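Local coordinates for protein hydrolase (Thermus thermophilus, PDB 1UFO) that probably acts as a hydrolase of the alpha/beta hydrolase fold, its natural substrate not established, at residues S14-P20 against G51-F57; G167-V173 against L198-Y202. All blocks are in the same frame, centred on the assembly; numbering follows the deposited sequence.

How the contacts relate
Following the chain from the N terminus, strand 13-20 comes second. The chain then runs through strand 25-30 and helix 37-42 before strand 52-56 returns beside it. Contact 1 closes that loop and sets the two strands antiparallel near one margin of the central sheet. The chain goes on through helix 77-103, strand 107-112, helix 114-124 and strand 132-135. Contact 2 opens only after helix 153-160. It closes a loop holding strand 175-180 and helix 188-198. The two contacts follow in series, neither nesting nor crossing. The centres of contacts 1 and 2 are about 28 Å apart, on opposite sides of the chain's centre. Contact 1 ties strands together; contact 2 ties two loops.

Contact 1 (S14-P20 against G51-F57); sequences SVLARIP and GFLLLAF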
loop_
_atom_site.group_PDB
_atom_site.type_symbol
_atom_site.label_atom_id
_atom_site.label_comp_id
_atom_site.label_asym_id
_atom_site.label_seq_id
_atom_site.Cartn_x
_atom_site.Cartn_y
_atom_site.Cartn_z
ATOM N N SER A 14 -8.376 31.582 -2.525
ATOM C CA SER A 14 -8.678 31.133 -3.887
ATOM C C SER A 14 -8.308 29.651 -3.973
ATOM O O SER A 14 -7.111 29.297 -3.872
ATOM C CB SER A 14 -7.873 31.907 -4.932
ATOM O OG SER A 14 -8.342 31.527 -6.219
ATOM N N VAL A 15 -9.328 28.811 -4.114
ATOM C CA VAL A 15 -9.043 27.372 -4.109
ATOM C C VAL A 15 -9.307 26.722 -5.472
ATOM O O VAL A 15 -10.415 26.847 -6.003
ATOM C CB VAL A 15 -9.939 26.723 -3.031
ATOM C CG1 VAL A 15 -9.620 25.266 -2.888
ATOM C CG2 VAL A 15 -9.658 27.374 -1.682
ATOM N N LEU A 16 -8.294 26.050 -6.056
ATOM C CA LEU A 16 -8.503 25.299 -7.292
ATOM C C LEU A 16 -9.329 24.055 -6.955
ATOM O O LEU A 16 -9.051 23.294 -5.998
ATOM C CB LEU A 16 -7.154 24.924 -7.889
ATOM C CG LEU A 16 -7.202 24.078 -9.141
ATOM C CD1 LEU A 16 -7.765 24.916 -10.202
ATOM C CD2 LEU A 16 -5.736 23.635 -9.568
ATOM N N ALA A 17 -10.352 23.815 -7.727
ATOM C CA ALA A 17 -11.193 22.655 -7.484
ATOM C C ALA A 17 -11.399 21.782 -8.704
ATOM O O ALA A 17 -11.619 22.309 -9.818
ATOM C CB ALA A 17 -12.578 23.074 -6.959
ATOM N N ARG A 18 -11.289 20.481 -8.541
ATOM C CA ARG A 18 -11.585 19.566 -9.649
ATOM C C ARG A 18 -12.820 18.854 -9.171
ATOM O O ARG A 18 -12.825 18.030 -8.247
ATOM C CB ARG A 18 -10.426 18.587 -9.851
ATOM C CG ARG A 18 -10.573 17.786 -11.094
ATOM C CD ARG A 18 -9.793 18.418 -12.325
ATOM N NE ARG A 18 -9.776 17.420 -13.408
ATOM C CZ ARG A 18 -9.352 16.166 -13.211
ATOM N NH1 ARG A 18 -8.900 15.816 -11.987
ATOM N NH2 ARG A 18 -9.477 15.228 -14.181
ATOM N N ILE A 19 -13.936 19.198 -9.821
ATOM C CA ILE A 19 -15.239 18.753 -9.347
ATOM C C ILE A 19 -15.938 17.715 -10.209
ATOM O O ILE A 19 -16.325 18.012 -11.354
ATOM C CB ILE A 19 -16.168 19.993 -9.184
ATOM C CG1 ILE A 19 -15.471 21.035 -8.287
ATOM C CG2 ILE A 19 -17.557 19.528 -8.678
ATOM C CD1 ILE A 19 -16.368 22.388 -7.960
ATOM N N PRO A 20 -16.160 16.514 -9.672
ATOM C CA PRO A 20 -16.837 15.479 -10.489
ATOM C C PRO A 20 -18.329 15.775 -10.440
ATOM O O PRO A 20 -18.825 16.423 -9.511
ATOM C CB PRO A 20 -16.471 14.165 -9.806
ATOM C CG PRO A 20 -16.312 14.572 -8.333
ATOM C CD PRO A 20 -15.747 16.001 -8.351
ATOM N N GLY A 51 -14.969 10.104 -7.939
ATOM C CA GLY A 51 -15.971 10.754 -7.105
ATOM C C GLY A 51 -15.409 11.678 -6.021
ATOM O O GLY A 51 -16.173 12.219 -5.204
ATOM N N PHE A 52 -14.100 11.890 -5.981
ATOM C CA PHE A 52 -13.540 12.828 -4.975
ATOM C C PHE A 52 -13.482 14.241 -5.511
ATOM O O PHE A 52 -12.948 14.490 -6.613
ATOM C CB PHE A 52 -12.117 12.358 -4.567
ATOM C CG PHE A 52 -12.148 11.101 -3.759
ATOM C CD1 PHE A 52 -12.291 9.855 -4.364
ATOM C CD2 PHE A 52 -12.084 11.175 -2.349
ATOM C CE1 PHE A 52 -12.371 8.699 -3.564
ATOM C CE2 PHE A 52 -12.161 10.047 -1.577
ATOM C CZ PHE A 52 -12.308 8.780 -2.201
ATOM N N LEU A 53 -14.117 15.181 -4.767
ATOM C CA LEU A 53 -14.032 16.573 -5.133
ATOM C C LEU A 53 -12.694 17.059 -4.591
ATOM O O LEU A 53 -12.506 17.137 -3.352
ATOM C CB LEU A 53 -15.257 17.304 -4.493
ATOM C CG LEU A 53 -15.532 18.717 -4.980
ATOM C CD1 LEU A 53 -16.932 19.072 -4.400
ATOM C CD2 LEU A 53 -14.465 19.702 -4.524
ATOM N N LEU A 54 -11.771 17.312 -5.486
ATOM C CA LEU A 54 -10.415 17.744 -5.056
ATOM C C LEU A 54 -10.347 19.222 -4.894
ATOM O O LEU A 54 -10.808 19.988 -5.754
ATOM C CB LEU A 54 -9.390 17.390 -6.092
ATOM C CG LEU A 54 -9.514 15.959 -6.646
ATOM C CD1 LEU A 54 -8.382 15.782 -7.758
ATOM C CD2 LEU A 54 -9.368 14.921 -5.529
ATOM N N LEU A 55 -9.700 19.637 -3.823
ATOM C CA LEU A 55 -9.444 21.055 -3.530
ATOM C C LEU A 55 -7.947 21.262 -3.249
ATOM O O LEU A 55 -7.383 20.454 -2.568
ATOM C CB LEU A 55 -10.152 21.470 -2.235
ATOM C CG LEU A 55 -11.668 21.283 -2.264
ATOM C CD1 LEU A 55 -12.272 21.678 -0.865
ATOM C CD2 LEU A 55 -12.306 22.230 -3.256
ATOM N N ALA A 56 -7.360 22.348 -3.749
ATOM C CA ALA A 56 -5.953 22.661 -3.435
ATOM C C ALA A 56 -5.783 24.156 -3.514
ATOM O O ALA A 56 -6.426 24.815 -4.344
ATOM C CB ALA A 56 -5.048 21.977 -4.452
ATOM N N PHE A 57 -4.965 24.716 -2.635
ATOM C CA PHE A 57 -4.690 26.130 -2.748
ATOM C C PHE A 57 -3.201 26.320 -2.586
ATOM O O PHE A 57 -2.491 25.405 -2.106
ATOM C CB PHE A 57 -5.483 26.941 -1.727
ATOM C CG PHE A 57 -5.145 26.638 -0.263
ATOM C CD1 PHE A 57 -4.239 27.461 0.434
ATOM C CD2 PHE A 57 -5.716 25.521 0.397
ATOM C CE1 PHE A 57 -3.912 27.176 1.801
ATOM C CE2 PHE A 57 -5.407 25.234 1.754
ATOM C CZ PHE A 57 -4.502 26.075 2.448
#
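V15 lays its CG1 methyl over L55, 3.9 Å from L55 CB. That methyl lies anti to the backbone N (chi1 -175°), which turns it toward strand 52-56, while CG2 faces F57 CB. On the same face A17 CB meets L55 CD2 at 3.8 Å. I19 and L53 run side by side, pointing the same way, with I19 CG1 4.0 Å from L53 CG. Helix 77-103 packs against this side through L53, L55 and F57, and the F57 ring meets F88 edge-to-face.

The backbones are antiparallel, and L16 with A56 and R18 with L54 are the hydrogen-bonded pairs. L16 N gives its hydrogen to A56 O at 2.8 Å, and R18 N bonds to L54 O. A56 N and L54 N return bonds to L16 O and R18 O. Between these pairs lies the non-hydrogen-bonded pair A17 and L55. Here A17 CA sits 3.2 Å from L54 O in a CA-H...O contact.

L16, R18, L54 and A56 project from the other face. R18 CB rests 4.1 Å from L54 CD1. The R18 chain bends at chi2 (95°), and its guanidinium leads away to a salt bridge with E49. At the far end P20 has no N-H to give; its CD packs 3.6 Å from F52 O.

The chemistry is thus split. Backbone bonds hold the strands in register, aliphatic groups line the face packed against helix 77-103, and the charge of R18 is probably balanced by E49 beyond the strand pair.

Contact 2 (G167-V173 against L198-Y202); sequences GEAYGGV and LRPHY
Y202 reaches across to the 167-173 loop and gives its hydroxyl hydrogen to V173 O at 2.7 Å. The hydroxyl lies in the carbonyl plane, on a lone pair. G172 CA sits over one face of the Y202 ring in a CH-pi contact, 4.0 Å from its centroid. The Y170 side chain crosses Y202 at about a right angle, and Y202 OH lies in the plane of the Y170 ring, at its edge. L198 CD2 lies over the centre of one face of that ring in a CH-pi contact, 3.7 Å from its centroid. Y170 OH is hydrogen-bonded to H120 ND1 of helix 114-124. H201 has its CG beside the backbone N (chi1 -58°), which lays a ring face on the G167-E168 peptide, with H201 CG 3.4 Å from G167 C. One water links G167 O, G172 N and H201 O. A phenylalanine in place of Y202 would probably leave V173 O without its hydroxyl partner and the ring less firmly fixed. Y170 to V173 form a type I' turn with glycines at both central positions. The turn packs against Y202, just past the 3-10 segment, and leads into strand 175-180 of the alpha/beta hydrolase sheet.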
loop_
_atom_site.group_PDB
_atom_site.type_symbol
_atom_site.label_atom_id
_atom_site.label_comp_id
_atom_site.label_asym_id
_atom_site.label_seq_id
_atom_site.Cartn_x
_atom_site.Cartn_y
_atom_site.Cartn_z
ATOM N N GLY A 167 1.192 11.903 19.300
ATOM C CA GLY A 167 0.257 10.916 18.739
ATOM C C GLY A 167 -1.060 10.805 19.437
ATOM O O GLY A 167 -2.077 10.484 18.873
ATOM N N GLU A 168 -1.029 11.087 20.723
ATOM C CA GLU A 168 -2.255 10.995 21.466
ATOM C C GLU A 168 -3.292 12.044 20.996
ATOM O O GLU A 168 -4.490 11.865 21.229
ATOM C CB GLU A 168 -1.913 11.131 22.945
ATOM C CG GLU A 168 -1.451 12.503 23.401
ATOM C CD GLU A 168 -0.033 12.880 23.009
ATOM O OE1 GLU A 168 0.816 12.009 22.656
ATOM O OE2 GLU A 168 0.243 14.108 23.099
ATOM N N ALA A 169 -2.883 13.099 20.293
ATOM C CA ALA A 169 -3.838 14.117 19.836
ATOM C C ALA A 169 -4.422 13.747 18.444
ATOM O O ALA A 169 -5.377 14.375 17.996
ATOM C CB ALA A 169 -3.126 15.518 19.739
ATOM N N TYR A 170 -3.835 12.720 17.809
ATOM C CA TYR A 170 -4.273 12.298 16.434
ATOM C C TYR A 170 -5.603 11.576 16.387
ATOM O O TYR A 170 -6.173 11.401 15.295
ATOM C CB TYR A 170 -3.219 11.383 15.791
ATOM C CG TYR A 170 -1.957 12.089 15.246
ATOM C CD1 TYR A 170 -1.453 11.740 13.969
ATOM C CD2 TYR A 170 -1.232 13.045 15.985
ATOM C CE1 TYR A 170 -0.288 12.331 13.435
ATOM C CE2 TYR A 170 -0.051 13.632 15.459
ATOM C CZ TYR A 170 0.405 13.267 14.209
ATOM O OH TYR A 170 1.545 13.794 13.758
ATOM N N GLY A 171 -6.109 11.143 17.561
ATOM C CA GLY A 171 -7.403 10.499 17.593
ATOM C C GLY A 171 -7.598 9.261 16.722
ATOM O O GLY A 171 -8.731 8.960 16.302
ATOM N N GLY A 172 -6.488 8.603 16.436
ATOM C CA GLY A 172 -6.531 7.392 15.639
ATOM C C GLY A 172 -7.011 7.650 14.214
ATOM O O GLY A 172 -7.441 6.713 13.565
ATOM N N VAL A 173 -6.900 8.882 13.718
ATOM C CA VAL A 173 -7.350 9.161 12.345
ATOM C C VAL A 173 -6.540 8.275 11.348
ATOM O O VAL A 173 -5.306 8.238 11.389
ATOM C CB VAL A 173 -7.066 10.620 11.979
ATOM C CG1 VAL A 173 -7.229 10.843 10.459
ATOM C CG2 VAL A 173 -8.028 11.526 12.823
ATOM N N LEU A 198 4.361 7.274 16.311
ATOM C CA LEU A 198 2.908 7.275 16.409
ATOM C C LEU A 198 2.327 5.904 16.787
ATOM O O LEU A 198 1.214 5.892 17.327
ATOM C CB LEU A 198 2.302 7.638 15.034
ATOM C CG LEU A 198 2.526 9.131 14.682
ATOM C CD1 LEU A 198 2.071 9.412 13.252
ATOM C CD2 LEU A 198 1.744 10.058 15.575
ATOM N N ARG A 199 3.040 4.836 16.448
ATOM C CA ARG A 199 2.541 3.473 16.710
ATOM C C ARG A 199 1.849 3.203 18.036
ATOM O O ARG A 199 0.780 2.603 18.039
ATOM C CB ARG A 199 3.643 2.435 16.546
ATOM C CG ARG A 199 3.224 1.074 17.059
ATOM C CD ARG A 199 4.473 0.162 17.114
ATOM N NE ARG A 199 5.456 0.629 18.098
ATOM C CZ ARG A 199 5.308 0.583 19.415
ATOM N NH1 ARG A 199 6.272 1.057 20.190
ATOM N NH2 ARG A 199 4.226 0.043 19.964
ATOM N N PRO A 200 2.413 3.635 19.177
ATOM C CA PRO A 200 1.756 3.362 20.463
ATOM C C PRO A 200 0.403 4.048 20.600
ATOM O O PRO A 200 -0.408 3.656 21.436
ATOM C CB PRO A 200 2.753 3.892 21.481
ATOM C CG PRO A 200 4.102 3.988 20.709
ATOM C CD PRO A 200 3.702 4.348 19.356
ATOM N N HIS A 201 0.181 5.080 19.780
ATOM C CA HIS A 201 -1.068 5.834 19.797
ATOM C C HIS A 201 -2.126 5.401 18.760
ATOM O O HIS A 201 -3.174 6.033 18.630
ATOM C CB HIS A 201 -0.724 7.324 19.599
ATOM C CG HIS A 201 0.213 7.855 20.632
ATOM N ND1 HIS A 201 -0.166 8.049 21.941
ATOM C CD2 HIS A 201 1.519 8.224 20.558
ATOM C CE1 HIS A 201 0.862 8.517 22.637
ATOM N NE2 HIS A 201 1.898 8.633 21.822
ATOM N N TYR A 202 -1.822 4.357 18.021
ATOM C CA TYR A 202 -2.705 3.766 17.021
ATOM C C TYR A 202 -2.863 2.248 17.378
ATOM O O TYR A 202 -2.568 1.334 16.575
ATOM C CB TYR A 202 -2.104 3.944 15.640
ATOM C CG TYR A 202 -2.456 5.292 15.035
ATOM C CD1 TYR A 202 -1.801 6.471 15.400
ATOM C CD2 TYR A 202 -3.449 5.367 14.108
ATOM C CE1 TYR A 202 -2.177 7.712 14.809
ATOM C CE2 TYR A 202 -3.826 6.527 13.520
ATOM C CZ TYR A 202 -3.159 7.720 13.877
ATOM O OH TYR A 202 -3.428 8.910 13.209
HETATM O O HOH W 1 -4.061 8.566 18.008
#